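Local coordinates for protein N-acetylmuramoyl-L-alanine amidase (PDB 7AGM) that probably hydrolyses the amide bond between N-acetylmuramic acid and L-alanine in mycobacterial peptidoglycan, as a zinc-dependent amidase of the Amidase_3 family, at residues F55-D58 with T59-V63; V141-D144 with Q145-S149; G200-K203 with Y204-A207. All coordinates share one frame; numbering follows the deposited sequence.

Contact 1 (F55-D58 with T59-V63)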
loop_
_atom_site.group_PDB
_atom_site.type_symbol
_atom_site.label_atom_id
_atom_site.label_comp_id
_atom_site.label_asym_id
_atom_site.label_seq_id
_atom_site.Cartn_x
_atom_site.Cartn_y
_atom_site.Cartn_z
ATOM N N PHE A 55 -6.193 10.469 1.681
ATOM C CA PHE A 55 -5.052 10.103 2.512
ATOM C C PHE A 55 -4.016 9.328 1.707
ATOM O O PHE A 55 -2.814 9.616 1.781
ATOM C CB PHE A 55 -5.491 9.259 3.708
ATOM C CG PHE A 55 -4.338 8.580 4.392
ATOM C CD1 PHE A 55 -3.469 9.299 5.195
ATOM C CD2 PHE A 55 -4.091 7.228 4.192
ATOM C CE1 PHE A 55 -2.382 8.691 5.808
ATOM C CE2 PHE A 55 -3.011 6.608 4.802
ATOM C CZ PHE A 55 -2.154 7.329 5.614
ATOM N N THR A 56 -4.457 8.312 0.956
ATOM C CA THR A 56 -3.486 7.496 0.233
ATOM C C THR A 56 -2.809 8.305 -0.862
ATOM O O THR A 56 -1.606 8.151 -1.105
ATOM C CB THR A 56 -4.152 6.253 -0.361
ATOM O OG1 THR A 56 -5.073 6.639 -1.390
ATOM C CG2 THR A 56 -4.874 5.427 0.720
ATOM N N TRP A 57 -3.560 9.182 -1.523
ATOM C CA TRP A 57 -2.995 10.011 -2.584
ATOM C C TRP A 57 -1.882 10.909 -2.052
ATOM O O TRP A 57 -0.741 10.868 -2.535
ATOM C CB TRP A 57 -4.116 10.836 -3.218
ATOM C CG TRP A 57 -3.640 11.858 -4.194
ATOM C CD1 TRP A 57 -3.666 13.223 -4.050
ATOM C CD2 TRP A 57 -3.075 11.604 -5.485
ATOM N NE1 TRP A 57 -3.153 13.824 -5.169
ATOM C CE2 TRP A 57 -2.787 12.856 -6.068
ATOM C CE3 TRP A 57 -2.788 10.440 -6.205
ATOM C CZ2 TRP A 57 -2.215 12.974 -7.331
ATOM C CZ3 TRP A 57 -2.223 10.562 -7.465
ATOM C CH2 TRP A 57 -1.940 11.819 -8.011
ATOM N N ASP A 58 -2.187 11.711 -1.028
ATOM C CA ASP A 58 -1.194 12.666 -0.548
ATOM C C ASP A 58 0.003 11.961 0.086
ATOM O O ASP A 58 1.156 12.360 -0.135
ATOM C CB ASP A 58 -1.832 13.664 0.412
ATOM C CG ASP A 58 -0.886 14.777 0.777
ATOM O OD1 ASP A 58 -0.640 15.636 -0.093
ATOM O OD2 ASP A 58 -0.372 14.781 1.914
ATOM N N THR A 59 -0.242 10.885 0.839
ATOM C CA THR A 59 0.865 10.132 1.421
ATOM C C THR A 59 1.759 9.550 0.332
ATOM O O THR A 59 2.993 9.596 0.438
ATOM C CB THR A 59 0.318 9.029 2.331
ATOM O OG1 THR A 59 -0.487 9.623 3.353
ATOM C CG2 THR A 59 1.446 8.248 2.995
ATOM N N THR A 60 1.155 9.049 -0.751
ATOM C CA THR A 60 1.948 8.463 -1.827
ATOM C C THR A 60 2.778 9.523 -2.545
ATOM O O THR A 60 3.925 9.259 -2.928
ATOM C CB THR A 60 1.063 7.675 -2.799
ATOM O OG1 THR A 60 0.383 6.620 -2.093
ATOM C CG2 THR A 60 1.918 7.044 -3.900
ATOM N N LEU A 61 2.236 10.745 -2.699
ATOM C CA LEU A 61 3.017 11.822 -3.307
ATOM C C LEU A 61 4.261 12.123 -2.479
ATOM O O LEU A 61 5.334 12.407 -3.026
ATOM C CB LEU A 61 2.157 13.081 -3.433
ATOM C CG LEU A 61 1.032 13.029 -4.467
ATOM C CD1 LEU A 61 0.246 14.336 -4.462
ATOM C CD2 LEU A 61 1.590 12.741 -5.864
ATOM N N ARG A 62 4.126 12.089 -1.155
ATOM C CA ARG A 62 5.268 12.313 -0.280
ATOM C C ARG A 62 6.277 11.182 -0.398
ATOM O O ARG A 62 7.487 11.435 -0.447
ATOM C CB ARG A 62 4.783 12.497 1.153
ATOM C CG ARG A 62 3.953 13.772 1.309
ATOM C CD ARG A 62 3.214 13.825 2.637
ATOM N NE ARG A 62 2.286 14.958 2.692
ATOM C CZ ARG A 62 2.610 16.179 3.106
ATOM N NH1 ARG A 62 3.843 16.444 3.517
ATOM N NH2 ARG A 62 1.693 17.137 3.109
ATOM N N VAL A 63 5.801 9.931 -0.471
ATOM C CA VAL A 63 6.700 8.801 -0.697
ATOM C C VAL A 63 7.449 8.975 -2.014
ATOM O O VAL A 63 8.669 8.797 -2.081
ATOM C CB VAL A 63 5.921 7.470 -0.663
ATOM C CG1 VAL A 63 6.791 6.314 -1.178
ATOM C CG2 VAL A 63 5.407 7.169 0.754
HETATM O O HOH W 1 -0.933 17.807 1.884
#
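Asp58 and Arg62 form an i to i+4 salt bridge on helix 52-69, the helix that begins with the zinc ligand Glu52. The Arg62 chain runs back over the preceding turn. Its CB and CG pass the backbone O of Asp58, with CG 3.4 Å from that O. CD lies beside the same carbonyl and Asp58 OD2. NE then gives Asp58 OD2 a nearly straight bond of 2.8 Å (172°). The donor stands above the carboxylate plane, although the oxygen lies in the guanidinium plane. NH2 adds a weak bond to OD2 and donates to a water, and NH1 makes a probable hydrogen bond to Gln202 OE1 of helix 198-219. Asp58 OD2 also takes a salt bridge from Arg201 of that helix, so two arginines share one oxygen. In the preceding pair, Leu61 CD1 sits over a face of the Trp57 indole, toward its rim, 3.5 Å from Trp57 NE1. Thr60 OG1 donates to Thr56 O. Thr56 OG1 itself bonds to Gly16 O. Thr59 OG1 lies beside its own backbone N (chi1 -58°), which aims it at Phe55 O, 2.8 Å away. The same hydroxyl oxygen rests over a face of the Phe55 ring, 3.2 Å from CE1.

Contact 2 (V141-D144 with Q145-S149)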
loop_
_atom_site.group_PDB
_atom_site.type_symbol
_atom_site.label_atom_id
_atom_site.label_comp_id
_atom_site.label_asym_id
_atom_site.label_seq_id
_atom_site.Cartn_x
_atom_site.Cartn_y
_atom_site.Cartn_z
ATOM N N VAL A 141 10.664 -6.302 6.351
ATOM C CA VAL A 141 11.426 -5.055 6.400
ATOM C C VAL A 141 10.484 -3.867 6.575
ATOM O O VAL A 141 10.743 -2.950 7.371
ATOM C CB VAL A 141 12.285 -4.906 5.129
ATOM C CG1 VAL A 141 12.973 -3.548 5.111
ATOM C CG2 VAL A 141 13.313 -6.043 5.007
ATOM N N MET A 142 9.374 -3.868 5.837
ATOM C CA MET A 142 8.413 -2.772 5.935
ATOM C C MET A 142 7.800 -2.702 7.329
ATOM O O MET A 142 7.726 -1.627 7.940
ATOM C CB MET A 142 7.325 -2.954 4.880
ATOM C CG MET A 142 6.271 -1.848 4.891
ATOM S SD MET A 142 6.906 -0.227 4.411
ATOM C CE MET A 142 7.053 -0.438 2.637
ATOM N N ARG A 143 7.366 -3.852 7.858
ATOM C CA ARG A 143 6.841 -3.909 9.224
ATOM C C ARG A 143 7.854 -3.375 10.234
ATOM O O ARG A 143 7.507 -2.583 11.127
ATOM C CB ARG A 143 6.489 -5.357 9.549
ATOM C CG ARG A 143 5.864 -5.566 10.918
ATOM C CD ARG A 143 6.620 -6.608 11.723
ATOM N NE ARG A 143 7.769 -6.022 12.401
ATOM C CZ ARG A 143 7.719 -5.456 13.608
ATOM N NH1 ARG A 143 6.571 -5.401 14.281
ATOM N NH2 ARG A 143 8.818 -4.944 14.145
ATOM N N ASP A 144 9.123 -3.774 10.089
ATOM C CA ASP A 144 10.150 -3.342 11.031
ATOM C C ASP A 144 10.356 -1.831 10.973
ATOM O O ASP A 144 10.539 -1.181 12.010
ATOM C CB ASP A 144 11.464 -4.079 10.760
ATOM C CG ASP A 144 11.455 -5.511 11.261
ATOM O OD1 ASP A 144 10.490 -5.917 11.941
ATOM O OD2 ASP A 144 12.425 -6.235 10.961
ATOM N N GLN A 145 10.317 -1.248 9.773
ATOM C CA GLN A 145 10.576 0.184 9.661
ATOM C C GLN A 145 9.389 1.020 10.121
ATOM O O GLN A 145 9.585 2.095 10.697
ATOM C CB GLN A 145 11.017 0.560 8.241
ATOM C CG GLN A 145 12.419 0.095 7.907
ATOM C CD GLN A 145 13.421 0.506 8.975
ATOM O OE1 GLN A 145 13.539 1.691 9.304
ATOM N NE2 GLN A 145 14.142 -0.471 9.531
ATOM N N LEU A 146 8.158 0.552 9.883
ATOM C CA LEU A 146 6.999 1.230 10.451
ATOM C C LEU A 146 7.047 1.185 11.971
ATOM O O LEU A 146 6.829 2.199 12.644
ATOM C CB LEU A 146 5.716 0.591 9.919
ATOM C CG LEU A 146 5.434 0.842 8.431
ATOM C CD1 LEU A 146 4.412 -0.121 7.864
ATOM C CD2 LEU A 146 4.939 2.253 8.221
ATOM N N ALA A 147 7.358 0.016 12.532
ATOM C CA ALA A 147 7.404 -0.108 13.985
ATOM C C ALA A 147 8.575 0.656 14.589
ATOM O O ALA A 147 8.449 1.214 15.689
ATOM C CB ALA A 147 7.456 -1.583 14.382
ATOM N N ALA A 148 9.710 0.708 13.887
ATOM C CA ALA A 148 10.857 1.454 14.393
ATOM C C ALA A 148 10.556 2.941 14.453
ATOM O O ALA A 148 11.120 3.652 15.293
ATOM C CB ALA A 148 12.088 1.198 13.519
ATOM N N SER A 149 9.661 3.415 13.587
ATOM C CA SER A 149 9.255 4.813 13.524
ATOM C C SER A 149 8.259 5.191 14.613
ATOM O O SER A 149 7.828 6.349 14.659
ATOM C CB SER A 149 8.672 5.126 12.141
ATOM O OG SER A 149 9.602 4.845 11.100
#
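Val141 to Ala148 form the last turns of helix 134-148, where four regular i to i+4 backbone bonds run from Gln145 N to Val141 O through to Ala148 N to Asp144 O. Ser149 follows as the first residue of the loop. The shortest of the four bonds is Ala148 N to Asp144 O, at 2.8 Å. The side chains spread round the helix. On the buried side, Met142 and Leu146 stand one turn apart. Met142 CG meets Leu146 CD1 at 3.9 Å, and Leu146 CG also lies against the backbone O of Met142. Both side chains touch Val181 of strand 178-185 and Val120 of strand 119-123, so this pair seats the helix on the central sheet of the amidase fold. Arg143 occupies another side. Its chain is bent at CB-CG and at CG-CD, which carries the guanidinium forward along the helix, toward Ala147. The methyl group of Ala147 meets the guanidinium obliquely, with CB 3.6 Å from Arg143 NH2. The neighbouring Asp144 forms a salt bridge with this guanidinium, which grips one oxygen side-on. Arg143 NE reaches Asp144 OD1 at 2.8 Å, and NH2 binds that oxygen too. Both nitrogens approach OD1 on its anti side, somewhat out of the carboxylate plane. The third nitrogen, NH1, bonds to Gly160 O, so the group is fixed from two directions. Gln145 lays CB and CG beside the backbone carbonyl one turn back, with Gln145 CG 3.5 Å from Val141 O.

Contact 3 (G200-K203 with Y204-A207)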
loop_
_atom_site.group_PDB
_atom_site.type_symbol
_atom_site.label_atom_id
_atom_site.label_comp_id
_atom_site.label_asym_id
_atom_site.label_seq_id
_atom_site.Cartn_x
_atom_site.Cartn_y
_atom_site.Cartn_z
ATOM N N GLY A 200 1.321 14.390 9.779
ATOM C CA GLY A 200 1.060 12.972 9.979
ATOM C C GLY A 200 1.247 12.160 8.713
ATOM O O GLY A 200 1.811 11.062 8.750
ATOM N N ARG A 201 0.779 12.684 7.574
ATOM C CA ARG A 201 0.974 11.968 6.318
ATOM C C ARG A 201 2.454 11.897 5.958
ATOM O O ARG A 201 2.929 10.877 5.441
ATOM C CB ARG A 201 0.128 12.601 5.207
ATOM C CG ARG A 201 -1.380 12.497 5.479
ATOM C CD ARG A 201 -2.237 12.865 4.280
ATOM N NE ARG A 201 -2.083 14.276 3.915
ATOM C CZ ARG A 201 -2.795 15.281 4.422
ATOM N NH1 ARG A 201 -3.730 15.053 5.334
ATOM N NH2 ARG A 201 -2.572 16.526 4.007
ATOM N N GLN A 202 3.210 12.951 6.263
ATOM C CA GLN A 202 4.656 12.897 6.071
ATOM C C GLN A 202 5.294 11.854 6.983
ATOM O O GLN A 202 6.247 11.175 6.584
ATOM C CB GLN A 202 5.275 14.275 6.322
ATOM C CG GLN A 202 6.738 14.365 5.911
ATOM C CD GLN A 202 6.927 14.222 4.414
ATOM O OE1 GLN A 202 6.219 14.852 3.624
ATOM N NE2 GLN A 202 7.881 13.383 4.011
ATOM N N LYS A 203 4.773 11.715 8.207
ATOM C CA LYS A 203 5.270 10.714 9.146
ATOM C C LYS A 203 5.091 9.310 8.582
ATOM O O LYS A 203 6.029 8.499 8.581
ATOM C CB LYS A 203 4.521 10.879 10.473
ATOM C CG LYS A 203 4.863 9.897 11.589
ATOM C CD LYS A 203 3.807 9.994 12.699
ATOM C CE LYS A 203 4.070 9.042 13.853
ATOM N NZ LYS A 203 5.369 9.341 14.509
ATOM N N TYR A 204 3.891 9.008 8.080
ATOM C CA TYR A 204 3.677 7.717 7.431
ATOM C C TYR A 204 4.588 7.549 6.221
ATOM O O TYR A 204 5.173 6.479 6.013
ATOM C CB TYR A 204 2.217 7.576 6.998
ATOM C CG TYR A 204 1.231 7.339 8.122
ATOM C CD1 TYR A 204 1.306 6.193 8.917
ATOM C CD2 TYR A 204 0.208 8.247 8.373
ATOM C CE1 TYR A 204 0.391 5.968 9.940
ATOM C CE2 TYR A 204 -0.703 8.037 9.377
ATOM C CZ TYR A 204 -0.612 6.903 10.169
ATOM O OH TYR A 204 -1.547 6.710 11.167
ATOM N N ALA A 205 4.704 8.592 5.398
ATOM C CA ALA A 205 5.524 8.493 4.193
ATOM C C ALA A 205 6.983 8.219 4.527
ATOM O O ALA A 205 7.617 7.366 3.893
ATOM C CB ALA A 205 5.396 9.767 3.352
ATOM N N ASP A 206 7.528 8.917 5.532
ATOM C CA ASP A 206 8.930 8.729 5.898
ATOM C C ASP A 206 9.192 7.288 6.315
ATOM O O ASP A 206 10.227 6.712 5.966
ATOM C CB ASP A 206 9.310 9.667 7.047
ATOM C CG ASP A 206 9.392 11.121 6.630
ATOM O OD1 ASP A 206 9.469 11.414 5.421
ATOM O OD2 ASP A 206 9.398 11.976 7.536
ATOM N N ALA A 207 8.266 6.697 7.073
ATOM C CA ALA A 207 8.433 5.314 7.511
ATOM C C ALA A 207 8.330 4.349 6.336
ATOM O O ALA A 207 9.108 3.389 6.236
ATOM C CB ALA A 207 7.372 4.990 8.563
#
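The Gln202 and Asp206 side chains, one turn apart on helix 198-219, are joined by a hydrogen bond. Gln202 NE2 donates to Asp206 OD1 at 2.9 Å, with an N-H...O angle of 157°. The oxygen lies close to the amide plane of Gln202. Seen from the aspartate, the donor stands above the carboxylate plane, and the two flat groups are turned 51° apart. Gln202 leaves the backbone with CG anti to N (chi1 -170°) and then bends at CB-CG, which swings the amide toward the next turn. Both ends of the amide are used, because OE1 is the acceptor of the probable hydrogen bond from Arg62. One amide thus bonds within its own helix and across to helix 52-69.

Four regular helical bonds satisfy the carbonyls of 200-203 and the N-H groups of 204-207. Gly200 O accepts from Tyr204 N, Arg201 O from Ala205 N, Gln202 O from Asp206 N at 2.8 Å and Lys203 O from Ala207 N at 3.2 Å. The Tyr204 ring lies against the turn before it. Its CD2 is 3.3 Å from Gly200 O, which meets the ring obliquely, and the CA of Arg201 is at its edge. The guanidinium of Arg201 is satisfied outside the turn, NE by the carboxylate of Asp58 and NH1 by Met195 O. Among the surrounding elements, Ala205 packs on Arg62 and Val63 of helix 52-69. The Tyr204 ring meets Phe55 of that helix nearly at right angles, and it also touches Leu194 and Met195 of helix 189-196.

Contact 3 touches both of the others. Its centre is about 9 Å from that of contact 1 and about 12 Å from that of contact 2. Polar bonds join 200-207 to 55-63: the salt bridge from Arg201 NE to Asp58 OD2 measures 2.7 Å, and the probable hydrogen bond between Arg62 and Gln202 lies beside it. The join with 141-149 is packing, with Leu146 CD2 3.7 Å from Ala207 CB. Contacts 1 and 2 do not touch; their nearest atoms are about 8 Å apart. Contact 1 lies nearest the zinc ion, which His17, Glu52 and His107 bind. The Thr56 side chain is about 6 Å from the metal, and that of Tyr204 in contact 3 about 13 Å.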